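Local coordinates for cellulase IBT99 (Metagenomes, PDB 6WBT), which probably hydrolyses 6-phospho-alpha-glucosides as a family 4 glycosidase, using a bound NAD and a manganese ion, at residues 105-110 against 274-279; 246-251 against 263-268. All blocks are in the same frame, centred on the assembly; numbering follows the deposited sequence.

Contact 1 (105-110 against 274-279); sequences GCVGQE and DSIVDY. With G6P (6-O-phosphono-alpha-D-glucopyranose), chain F; NAD (nicotinamide-adenine-dinucleotide), chain G.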
ATOM      1  N   GLY A 105     -30.907  16.084  19.900  1.00 76.69           N
ATOM      2  CA  GLY A 105     -31.212  16.280  18.493  1.00 78.63           C
ATOM      3  C   GLY A 105     -30.392  15.436  17.541  1.00 78.45           C
ATOM      4  O   GLY A 105     -30.050  15.899  16.446  1.00 79.21           O
ATOM      5  N   CYS A 106     -30.069  14.204  17.929  1.00 78.30           N
ATOM      6  CA  CYS A 106     -29.295  13.300  17.093  1.00 76.88           C
ATOM      7  C   CYS A 106     -30.058  11.994  16.913  1.00 75.17           C
ATOM      8  O   CYS A 106     -30.974  11.675  17.676  1.00 75.05           O
ATOM      9  CB  CYS A 106     -27.907  13.026  17.691  1.00 76.09           C
ATOM     10  SG  CYS A 106     -26.865  14.495  17.846  1.00 78.22           S
ATOM     11  N   VAL A 107     -29.665  11.242  15.887  1.00 73.85           N
ATOM     12  CA  VAL A 107     -30.336   9.988  15.562  1.00 72.99           C
ATOM     13  C   VAL A 107     -30.071   8.978  16.670  1.00 71.68           C
ATOM     14  O   VAL A 107     -28.926   8.573  16.902  1.00 71.18           O
ATOM     15  CB  VAL A 107     -29.872   9.449  14.203  1.00 72.54           C
ATOM     16  CG1 VAL A 107     -30.413   8.043  13.977  1.00 72.63           C
ATOM     17  CG2 VAL A 107     -30.313  10.379  13.088  1.00 73.49           C
ATOM     18  N   GLY A 108     -31.131   8.567  17.361  1.00 70.49           N
ATOM     19  CA  GLY A 108     -31.023   7.551  18.387  1.00 67.50           C
ATOM     20  C   GLY A 108     -31.400   6.178  17.873  1.00 65.40           C
ATOM     21  O   GLY A 108     -32.576   5.802  17.888  1.00 66.81           O
ATOM     22  N   GLN A 109     -30.409   5.423  17.408  1.00 62.89           N
ATOM     23  CA  GLN A 109     -30.631   4.110  16.827  1.00 59.43           C
ATOM     24  C   GLN A 109     -29.920   3.051  17.661  1.00 56.90           C
ATOM     25  O   GLN A 109     -29.046   3.353  18.479  1.00 55.58           O
ATOM     26  CB  GLN A 109     -30.144   4.064  15.371  1.00 58.05           C
ATOM     27  CG  GLN A 109     -30.983   3.187  14.449  1.00 57.51           C
ATOM     28  CD  GLN A 109     -30.539   1.739  14.448  1.00 55.64           C
ATOM     29  OE1 GLN A 109     -29.377   1.433  14.714  1.00 54.59           O
ATOM     30  NE2 GLN A 109     -31.467   0.835  14.155  1.00 54.30           N
ATOM     31  N   GLU A 110     -30.318   1.796  17.445  1.00 57.14           N
ATOM     32  CA  GLU A 110     -29.743   0.685  18.195  1.00 56.95           C
ATOM     33  C   GLU A 110     -28.250   0.547  17.924  1.00 56.02           C
ATOM     34  O   GLU A 110     -27.446   0.428  18.856  1.00 53.28           O
ATOM     35  CB  GLU A 110     -30.472  -0.612  17.842  1.00 57.71           C
ATOM     36  CG  GLU A 110     -29.948  -1.840  18.566  1.00 58.99           C
ATOM     37  CD  GLU A 110     -30.326  -3.132  17.867  1.00 60.38           C
ATOM     38  OE1 GLU A 110     -30.145  -3.216  16.635  1.00 61.13           O
ATOM     39  OE2 GLU A 110     -30.809  -4.061  18.549  1.00 61.24           O
ATOM     40  N   ASP A 274     -31.323  14.243   9.268  1.00 79.96           N
ATOM     41  CA  ASP A 274     -32.371  15.246   9.433  1.00 85.15           C
ATOM     42  C   ASP A 274     -33.752  14.604   9.427  1.00 89.09           C
ATOM     43  O   ASP A 274     -34.584  14.884  10.298  1.00 89.87           O
ATOM     44  CB  ASP A 274     -32.268  16.303   8.331  1.00 85.98           C
ATOM     45  CG  ASP A 274     -31.298  17.414   8.675  1.00 85.72           C
ATOM     46  OD1 ASP A 274     -30.804  17.444   9.822  1.00 85.43           O
ATOM     47  OD2 ASP A 274     -31.032  18.262   7.798  1.00 85.73           O
ATOM     48  N   SER A 275     -34.013  13.731   8.452  1.00 91.96           N
ATOM     49  CA  SER A 275     -35.331  13.125   8.322  1.00 93.87           C
ATOM     50  C   SER A 275     -35.599  12.046   9.362  1.00 92.74           C
ATOM     51  O   SER A 275     -36.720  11.529   9.413  1.00 94.08           O
ATOM     52  CB  SER A 275     -35.499  12.537   6.920  1.00 95.31           C
ATOM     53  OG  SER A 275     -34.555  11.509   6.683  1.00 95.61           O
ATOM     54  N   ILE A 276     -34.615  11.696  10.185  1.00 84.60           N
ATOM     55  CA  ILE A 276     -34.781  10.667  11.201  1.00 79.32           C
ATOM     56  C   ILE A 276     -35.027  11.270  12.579  1.00 79.03           C
ATOM     57  O   ILE A 276     -35.851  10.763  13.340  1.00 80.32           O
ATOM     58  CB  ILE A 276     -33.558   9.725  11.211  1.00 75.30           C
ATOM     59  CG1 ILE A 276     -33.490   8.951   9.896  1.00 72.92           C
ATOM     60  CG2 ILE A 276     -33.629   8.760  12.381  1.00 74.89           C
ATOM     61  CD1 ILE A 276     -34.787   8.256   9.548  1.00 72.56           C
ATOM     62  N   VAL A 277     -34.324  12.356  12.913  1.00 78.63           N
ATOM     63  CA  VAL A 277     -34.574  13.039  14.178  1.00 78.86           C
ATOM     64  C   VAL A 277     -36.003  13.561  14.229  1.00 83.72           C
ATOM     65  O   VAL A 277     -36.629  13.586  15.297  1.00 84.89           O
ATOM     66  CB  VAL A 277     -33.545  14.169  14.388  1.00 74.86           C
ATOM     67  CG1 VAL A 277     -33.806  14.901  15.695  1.00 74.30           C
ATOM     68  CG2 VAL A 277     -32.132  13.607  14.368  1.00 72.52           C
ATOM     69  N   ASP A 278     -36.549  13.970  13.083  1.00 86.89           N
ATOM     70  CA  ASP A 278     -37.936  14.418  13.031  1.00 90.53           C
ATOM     71  C   ASP A 278     -38.918  13.254  13.065  1.00 91.00           C
ATOM     72  O   ASP A 278     -40.033  13.405  13.578  1.00 92.76           O
ATOM     73  CB  ASP A 278     -38.170  15.257  11.772  1.00 91.72           C
ATOM     74  CG  ASP A 278     -37.397  16.562  11.789  1.00 92.51           C
ATOM     75  OD1 ASP A 278     -36.160  16.521  11.954  1.00 91.58           O
ATOM     76  OD2 ASP A 278     -38.027  17.628  11.632  1.00 94.29           O
ATOM     77  N   TYR A 279     -38.527  12.094  12.532  1.00 88.52           N
ATOM     78  CA  TYR A 279     -39.437  10.956  12.465  1.00 87.98           C
ATOM     79  C   TYR A 279     -39.573  10.240  13.802  1.00 88.14           C
ATOM     80  O   TYR A 279     -40.637   9.681  14.094  1.00 89.27           O
ATOM     81  CB  TYR A 279     -38.966   9.977  11.386  1.00 86.38           C
ATOM     82  CG  TYR A 279     -39.645   8.624  11.433  1.00 86.13           C
ATOM     83  CD1 TYR A 279     -40.956   8.467  11.004  1.00 87.19           C
ATOM     84  CD2 TYR A 279     -38.967   7.503  11.895  1.00 84.70           C
ATOM     85  CE1 TYR A 279     -41.578   7.231  11.042  1.00 86.67           C
ATOM     86  CE2 TYR A 279     -39.580   6.264  11.938  1.00 84.19           C
ATOM     87  CZ  TYR A 279     -40.884   6.134  11.510  1.00 84.90           C
ATOM     88  OH  TYR A 279     -41.497   4.903  11.550  1.00 83.87           O
TER
HETATM   89  C1  G6P F 502     -32.141  -6.350  11.547  1.00 91.49           C
HETATM   90  C2  G6P F 502     -30.827  -5.668  11.918  1.00 90.50           C
HETATM   91  C3  G6P F 502     -30.621  -5.658  13.428  1.00 89.51           C
HETATM   92  C4  G6P F 502     -31.857  -5.109  14.130  1.00 88.54           C
HETATM   93  C5  G6P F 502     -33.083  -5.890  13.674  1.00 88.09           C
HETATM   94  C6  G6P F 502     -34.362  -5.433  14.369  1.00 84.11           C
HETATM   95  O1  G6P F 502     -32.069  -7.739  11.882  1.00 92.79           O
HETATM   96  O2  G6P F 502     -29.738  -6.357  11.294  1.00 90.32           O
HETATM   97  O3  G6P F 502     -29.483  -4.854  13.752  1.00 89.80           O
HETATM   98  O4  G6P F 502     -31.704  -5.228  15.548  1.00 88.53           O
HETATM   99  O5  G6P F 502     -33.223  -5.748  12.260  1.00 90.46           O
HETATM  100  O6  G6P F 502     -34.078  -4.471  15.382  1.00 80.37           O
HETATM  101  P   G6P F 502     -35.208  -4.096  16.465  1.00 77.48           P
HETATM  102  O1P G6P F 502     -35.074  -2.604  16.639  1.00 77.80           O
HETATM  103  O2P G6P F 502     -34.847  -4.916  17.680  1.00 77.65           O
HETATM  104  O3P G6P F 502     -36.494  -4.526  15.799  1.00 76.76           O
HETATM  105  PA  NAD G 503     -32.988  -9.184  24.671  1.00 60.71           P
HETATM  106  O1A NAD G 503     -32.636  -7.989  25.492  1.00 60.66           O
HETATM  107  O2A NAD G 503     -34.431  -9.540  24.534  1.00 60.79           O
HETATM  108  O5B NAD G 503     -32.173 -10.453  25.225  1.00 59.49           O
HETATM  109  C5B NAD G 503     -30.724 -10.381  25.327  1.00 58.93           C
HETATM  110  C4B NAD G 503     -30.244 -11.413  26.319  1.00 58.74           C
HETATM  111  O4B NAD G 503     -28.803 -11.311  26.475  1.00 58.72           O
HETATM  112  C3B NAD G 503     -30.820 -11.303  27.741  1.00 58.92           C
HETATM  113  O3B NAD G 503     -31.279 -12.579  28.169  1.00 58.79           O
HETATM  114  C2B NAD G 503     -29.608 -10.866  28.571  1.00 59.17           C
HETATM  115  O2B NAD G 503     -29.694 -11.200  29.939  1.00 58.27           O
HETATM  116  C1B NAD G 503     -28.499 -11.588  27.820  1.00 59.38           C
HETATM  117  N9A NAD G 503     -27.157 -11.103  28.123  1.00 60.57           N
HETATM  118  C8A NAD G 503     -26.789  -9.805  28.374  1.00 61.63           C
HETATM  119  N7A NAD G 503     -25.512  -9.663  28.625  1.00 62.42           N
HETATM  120  C5A NAD G 503     -25.001 -10.950  28.547  1.00 61.78           C
HETATM  121  C6A NAD G 503     -23.702 -11.464  28.720  1.00 61.66           C
HETATM  122  N6A NAD G 503     -22.645 -10.715  29.020  1.00 62.06           N
HETATM  123  N1A NAD G 503     -23.534 -12.800  28.575  1.00 61.36           N
HETATM  124  C2A NAD G 503     -24.603 -13.549  28.274  1.00 61.28           C
HETATM  125  N3A NAD G 503     -25.866 -13.176  28.088  1.00 61.17           N
HETATM  126  C4A NAD G 503     -26.006 -11.849  28.240  1.00 61.40           C
HETATM  127  O3  NAD G 503     -32.365  -9.007  23.204  1.00 63.16           O
HETATM  128  PN  NAD G 503     -32.955  -9.283  21.738  1.00 64.77           P
HETATM  129  O1N NAD G 503     -33.488 -10.676  21.684  1.00 65.78           O
HETATM  130  O2N NAD G 503     -33.862  -8.158  21.362  1.00 64.49           O
HETATM  131  O5D NAD G 503     -31.612  -9.194  20.870  1.00 65.09           O
HETATM  132  C5D NAD G 503     -30.501 -10.040  21.257  1.00 64.02           C
HETATM  133  C4D NAD G 503     -29.268  -9.620  20.496  1.00 63.82           C
HETATM  134  O4D NAD G 503     -29.420  -9.991  19.107  1.00 64.07           O
HETATM  135  C3D NAD G 503     -28.978  -8.112  20.477  1.00 64.18           C
HETATM  136  O3D NAD G 503     -27.596  -7.888  20.720  1.00 65.01           O
HETATM  137  C2D NAD G 503     -29.354  -7.755  19.036  1.00 63.47           C
HETATM  138  O2D NAD G 503     -28.806  -6.535  18.564  1.00 62.16           O
HETATM  139  C1D NAD G 503     -28.829  -8.983  18.305  1.00 65.22           C
HETATM  140  N1N NAD G 503     -29.363  -9.095  16.919  1.00 67.80           N
HETATM  141  C2N NAD G 503     -28.548  -8.828  15.852  1.00 69.46           C
HETATM  142  C3N NAD G 503     -29.033  -8.900  14.555  1.00 71.34           C
HETATM  143  C7N NAD G 503     -28.068  -8.649  13.424  1.00 73.81           C
HETATM  144  O7N NAD G 503     -28.462  -8.082  12.409  1.00 75.16           O
HETATM  145  N7N NAD G 503     -26.826  -9.093  13.565  1.00 74.43           N
HETATM  146  C4N NAD G 503     -30.373  -9.216  14.352  1.00 70.34           C
HETATM  147  C5N NAD G 503     -31.173  -9.518  15.432  1.00 69.07           C
HETATM  148  C6N NAD G 503     -30.650  -9.455  16.705  1.00 67.87           C
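Val277 lays its two methyls on two flat peptide groups of the turn that follows helix 90-103. CG2 stands over a face of the Cys106-Val107 peptide, 3.7 Å from Cys106 C, and CG1 covers a face of the Gly105-Cys106 peptide, 3.9 Å from Gly105 C. With CG1 anti to the backbone N (chi1 179°), CG2 falls beside that N, which spreads the two branches over the successive planes. The turn is a Schellman motif with Gly105 as its C-prime residue; its positive phi suits glycine. Cys106 points the other way, onto Val423 and Leu427 of helix 421-434. Next along, Val107 meets short helix 274-277 with both branches: its CG1 touches Ile276 CG2 at 3.7 Å, and its CG2 sits between Ile276 CG2 and Val277 CG2, 3.9 Å from the latter. The contact is thus apolar packing, methyl on methyl and methyl on peptide, between the family 4 NAD-binding region and the C-terminal region. Tyr269 of helix 267-270 adds to it, touching both Val107 and Ile276. On the Asp274 side the second subunit is close, with its Val423 and Leu422 packing on Asp274 and Ser275. From this turn the chain runs on to Glu110 in the active-site pocket, whose carboxylate also forms a salt bridge with Arg87. G6P O4 donates to Glu110 OE1 at 2.8 Å from near the carboxylate plane, while NAD O2D, well off the plane on its other side, donates to Glu110 OE2 at 3.2 Å.

Contact 2 (246-251 against 263-268); sequences HTFKNS and PNTYWQ. With G6P (6-O-phosphono-alpha-D-glucopyranose), chain F.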
ATOM      1  N   HIS A 246     -41.521   2.258   6.786  1.00101.92           N
ATOM      2  CA  HIS A 246     -40.839   3.532   6.595  1.00101.14           C
ATOM      3  C   HIS A 246     -39.345   3.338   6.379  1.00 97.35           C
ATOM      4  O   HIS A 246     -38.717   4.107   5.643  1.00 96.81           O
ATOM      5  CB  HIS A 246     -41.092   4.440   7.800  1.00103.42           C
ATOM      6  CG  HIS A 246     -40.269   5.691   7.802  1.00101.54           C
ATOM      7  ND1 HIS A 246     -40.697   6.865   7.220  1.00102.89           N
ATOM      8  CD2 HIS A 246     -39.046   5.952   8.320  1.00100.21           C
ATOM      9  CE1 HIS A 246     -39.772   7.795   7.378  1.00101.77           C
ATOM     10  NE2 HIS A 246     -38.759   7.267   8.041  1.00100.43           N
ATOM     11  N   THR A 247     -38.762   2.313   7.005  1.00 95.09           N
ATOM     12  CA  THR A 247     -37.329   2.081   6.873  1.00 93.39           C
ATOM     13  C   THR A 247     -36.973   1.569   5.483  1.00 91.28           C
ATOM     14  O   THR A 247     -35.962   1.982   4.904  1.00 93.49           O
ATOM     15  CB  THR A 247     -36.862   1.095   7.944  1.00 93.69           C
ATOM     16  OG1 THR A 247     -37.426   1.463   9.209  1.00 97.47           O
ATOM     17  CG2 THR A 247     -35.355   1.118   8.060  1.00 91.55           C
ATOM     18  N   PHE A 248     -37.789   0.667   4.931  1.00 87.82           N
ATOM     19  CA  PHE A 248     -37.505   0.146   3.597  1.00 85.74           C
ATOM     20  C   PHE A 248     -37.853   1.154   2.509  1.00 85.50           C
ATOM     21  O   PHE A 248     -37.169   1.214   1.482  1.00 83.20           O
ATOM     22  CB  PHE A 248     -38.266  -1.159   3.366  1.00 86.54           C
ATOM     23  CG  PHE A 248     -37.704  -2.333   4.112  1.00 86.46           C
ATOM     24  CD1 PHE A 248     -36.355  -2.400   4.419  1.00 85.26           C
ATOM     25  CD2 PHE A 248     -38.528  -3.374   4.507  1.00 88.55           C
ATOM     26  CE1 PHE A 248     -35.840  -3.484   5.107  1.00 85.00           C
ATOM     27  CE2 PHE A 248     -38.020  -4.458   5.194  1.00 88.44           C
ATOM     28  CZ  PHE A 248     -36.674  -4.515   5.495  1.00 86.55           C
ATOM     29  N   LYS A 249     -38.905   1.948   2.711  1.00 87.37           N
ATOM     30  CA  LYS A 249     -39.343   2.902   1.700  1.00 87.23           C
ATOM     31  C   LYS A 249     -38.449   4.133   1.617  1.00 84.42           C
ATOM     32  O   LYS A 249     -38.543   4.881   0.636  1.00 84.42           O
ATOM     33  CB  LYS A 249     -40.790   3.321   1.977  1.00 90.88           C
ATOM     34  CG  LYS A 249     -41.527   3.860   0.760  1.00 92.37           C
ATOM     35  CD  LYS A 249     -42.993   4.119   1.071  1.00 95.56           C
ATOM     36  CE  LYS A 249     -43.727   2.830   1.408  1.00 95.70           C
ATOM     37  NZ  LYS A 249     -43.745   1.876   0.263  1.00 93.96           N
ATOM     38  N   ASN A 250     -37.586   4.362   2.608  1.00 82.17           N
ATOM     39  CA  ASN A 250     -36.648   5.476   2.548  1.00 79.02           C
ATOM     40  C   ASN A 250     -35.489   5.219   1.594  1.00 73.21           C
ATOM     41  O   ASN A 250     -34.790   6.168   1.224  1.00 72.27           O
ATOM     42  CB  ASN A 250     -36.100   5.789   3.942  1.00 78.54           C
ATOM     43  CG  ASN A 250     -36.832   6.935   4.613  1.00 79.95           C
ATOM     44  OD1 ASN A 250     -37.778   6.725   5.369  1.00 81.46           O
ATOM     45  ND2 ASN A 250     -36.395   8.158   4.334  1.00 80.19           N
ATOM     46  N   SER A 251     -35.270   3.966   1.191  1.00 68.74           N
ATOM     47  CA  SER A 251     -34.190   3.649   0.265  1.00 65.04           C
ATOM     48  C   SER A 251     -34.437   4.188  -1.137  1.00 62.43           C
ATOM     49  O   SER A 251     -33.512   4.174  -1.957  1.00 61.07           O
ATOM     50  CB  SER A 251     -33.978   2.135   0.205  1.00 65.56           C
ATOM     51  OG  SER A 251     -33.654   1.613   1.482  1.00 66.99           O
ATOM     52  N   PRO A 263     -28.397   0.536  -2.048  1.00 49.74           N
ATOM     53  CA  PRO A 263     -27.818   0.823  -0.735  1.00 48.58           C
ATOM     54  C   PRO A 263     -28.295  -0.132   0.345  1.00 47.99           C
ATOM     55  O   PRO A 263     -29.376  -0.719   0.268  1.00 46.42           O
ATOM     56  CB  PRO A 263     -28.303   2.247  -0.448  1.00 49.48           C
ATOM     57  CG  PRO A 263     -29.615   2.323  -1.154  1.00 51.22           C
ATOM     58  CD  PRO A 263     -29.462   1.490  -2.404  1.00 50.74           C
ATOM     59  N   ASN A 264     -27.457  -0.278   1.368  1.00 48.99           N
ATOM     60  CA  ASN A 264     -27.888  -0.941   2.587  1.00 50.20           C
ATOM     61  C   ASN A 264     -28.951  -0.094   3.277  1.00 50.27           C
ATOM     62  O   ASN A 264     -28.968   1.135   3.165  1.00 49.79           O
ATOM     63  CB  ASN A 264     -26.700  -1.178   3.521  1.00 51.52           C
ATOM     64  CG  ASN A 264     -27.044  -2.078   4.698  1.00 53.13           C
ATOM     65  OD1 ASN A 264     -28.002  -1.829   5.430  1.00 54.01           O
ATOM     66  ND2 ASN A 264     -26.261  -3.134   4.880  1.00 53.36           N
ATOM     67  N   THR A 265     -29.849  -0.771   3.992  1.00 52.74           N
ATOM     68  CA  THR A 265     -30.979  -0.085   4.610  1.00 56.62           C
ATOM     69  C   THR A 265     -30.518   0.955   5.628  1.00 58.07           C
ATOM     70  O   THR A 265     -31.100   2.042   5.723  1.00 58.96           O
ATOM     71  CB  THR A 265     -31.910  -1.116   5.255  1.00 59.23           C
ATOM     72  OG1 THR A 265     -32.739  -1.707   4.247  1.00 61.73           O
ATOM     73  CG2 THR A 265     -32.784  -0.479   6.313  1.00 60.26           C
ATOM     74  N   TYR A 266     -29.451   0.656   6.371  1.00 57.81           N
ATOM     75  CA  TYR A 266     -29.026   1.517   7.470  1.00 59.36           C
ATOM     76  C   TYR A 266     -28.374   2.819   7.017  1.00 61.16           C
ATOM     77  O   TYR A 266     -28.005   3.624   7.880  1.00 59.76           O
ATOM     78  CB  TYR A 266     -28.074   0.755   8.390  1.00 59.62           C
ATOM     79  CG  TYR A 266     -28.786  -0.073   9.435  1.00 61.11           C
ATOM     80  CD1 TYR A 266     -29.138   0.478  10.659  1.00 61.37           C
ATOM     81  CD2 TYR A 266     -29.113  -1.400   9.196  1.00 62.36           C
ATOM     82  CE1 TYR A 266     -29.790  -0.270  11.619  1.00 62.57           C
ATOM     83  CE2 TYR A 266     -29.765  -2.156  10.151  1.00 63.27           C
ATOM     84  CZ  TYR A 266     -30.102  -1.587  11.360  1.00 63.60           C
ATOM     85  OH  TYR A 266     -30.753  -2.336  12.313  1.00 63.74           O
ATOM     86  N   TRP A 267     -28.222   3.060   5.712  1.00 63.87           N
ATOM     87  CA  TRP A 267     -27.807   4.383   5.259  1.00 65.53           C
ATOM     88  C   TRP A 267     -28.867   5.443   5.526  1.00 65.61           C
ATOM     89  O   TRP A 267     -28.594   6.634   5.339  1.00 65.34           O
ATOM     90  CB  TRP A 267     -27.470   4.355   3.767  1.00 67.05           C
ATOM     91  CG  TRP A 267     -26.161   3.701   3.468  1.00 68.44           C
ATOM     92  CD1 TRP A 267     -25.965   2.447   2.967  1.00 68.81           C
ATOM     93  CD2 TRP A 267     -24.859   4.264   3.664  1.00 69.91           C
ATOM     94  NE1 TRP A 267     -24.621   2.197   2.831  1.00 68.79           N
ATOM     95  CE2 TRP A 267     -23.921   3.296   3.253  1.00 70.07           C
ATOM     96  CE3 TRP A 267     -24.395   5.492   4.143  1.00 70.14           C
ATOM     97  CZ2 TRP A 267     -22.548   3.520   3.310  1.00 70.28           C
ATOM     98  CZ3 TRP A 267     -23.032   5.711   4.197  1.00 70.38           C
ATOM     99  CH2 TRP A 267     -22.125   4.731   3.780  1.00 70.60           C
ATOM    100  N   GLN A 268     -30.061   5.030   5.957  1.00 66.61           N
ATOM    101  CA  GLN A 268     -31.122   5.970   6.296  1.00 68.66           C
ATOM    102  C   GLN A 268     -30.704   6.919   7.412  1.00 66.94           C
ATOM    103  O   GLN A 268     -31.144   8.075   7.441  1.00 66.04           O
ATOM    104  CB  GLN A 268     -32.372   5.185   6.695  1.00 72.29           C
ATOM    105  CG  GLN A 268     -33.572   6.019   7.079  1.00 75.10           C
ATOM    106  CD  GLN A 268     -34.604   5.206   7.833  1.00 75.96           C
ATOM    107  OE1 GLN A 268     -35.794   5.520   7.818  1.00 78.10           O
ATOM    108  NE2 GLN A 268     -34.150   4.155   8.505  1.00 74.35           N
TER
HETATM  109  C1  G6P F 502     -32.141  -6.350  11.547  1.00 91.49           C
HETATM  110  C2  G6P F 502     -30.827  -5.668  11.918  1.00 90.50           C
HETATM  111  C3  G6P F 502     -30.621  -5.658  13.428  1.00 89.51           C
HETATM  112  C4  G6P F 502     -31.857  -5.109  14.130  1.00 88.54           C
HETATM  113  C5  G6P F 502     -33.083  -5.890  13.674  1.00 88.09           C
HETATM  114  C6  G6P F 502     -34.362  -5.433  14.369  1.00 84.11           C
HETATM  115  O1  G6P F 502     -32.069  -7.739  11.882  1.00 92.79           O
HETATM  116  O2  G6P F 502     -29.738  -6.357  11.294  1.00 90.32           O
HETATM  117  O3  G6P F 502     -29.483  -4.854  13.752  1.00 89.80           O
HETATM  118  O4  G6P F 502     -31.704  -5.228  15.548  1.00 88.53           O
HETATM  119  O5  G6P F 502     -33.223  -5.748  12.260  1.00 90.46           O
HETATM  120  O6  G6P F 502     -34.078  -4.471  15.382  1.00 80.37           O
HETATM  121  P   G6P F 502     -35.208  -4.096  16.465  1.00 77.48           P
HETATM  122  O1P G6P F 502     -35.074  -2.604  16.639  1.00 77.80           O
HETATM  123  O2P G6P F 502     -34.847  -4.916  17.680  1.00 77.65           O
HETATM  124  O3P G6P F 502     -36.494  -4.526  15.799  1.00 76.76           O
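Gln268 reaches across from the start of helix 267-270 to helix 242-249, and has more of its surface buried against the opposing segment than any other residue here. Its CB is aimed at segment 246-251. CG is anti to the backbone N and passes Asn250 CB at 4.0 Å. Beyond it the chain stays extended: CD comes to 4.2 Å from Thr247 CG2, and the terminal amide lies between that methyl and the CD2-NE2 side of His246, which it meets obliquely. The amide plane is turned 37° from the ring and 47° from the Asn250 amide, so the three flat groups are mutually skewed. Asn250 itself folds back over His246, its CG lying 3.9 Å above one face of the ring and offset toward the rim. An alanine in place of Gln268 would lack the CG and the amide, which would probably open a gap between Thr247, His246 and Asn250. Three residues earlier, Thr265 splits its branches: CG2 meets Thr247 CG2 at 3.5 Å, and OG1 comes up to the edge of the Phe248 ring, in its plane, 3.7 Å from CE1. Ser251 is covered by Thr265 and Pro263. The bend between Pro263 and the helix is a type I turn, with Asn264 OD1 accepting from Tyr266 N at 3.0 Å in a nearly straight capping bond (170°). From that turn the Tyr266 ring stacks with the manganese ligand His201, and its OH accepts from G6P O3 at 3.2 Å: helix packing behind a capped turn that presents a sugar-binding tyrosine to the pocket.

How the contacts relate
Along the chain the order is 105-110, 246-251, 263-268, 274-279, so contact 2 is nested inside the long loop closed by contact 1. Their centres lie 13 Å apart on the same side of the chain's centre. Contact 1 joins the NAD-binding and C-terminal family regions; contact 2 stays within the latter. Helices 267-270 and 274-277 follow one another and tie the two together, with Ile276 against Gln268, Tyr279 stacked with His246, and Gln109 against the Tyr266 ring. Each contact also delivers one residue to G6P, Glu110 from the first and Tyr266 from the second, so the sugar is held from both regions at once.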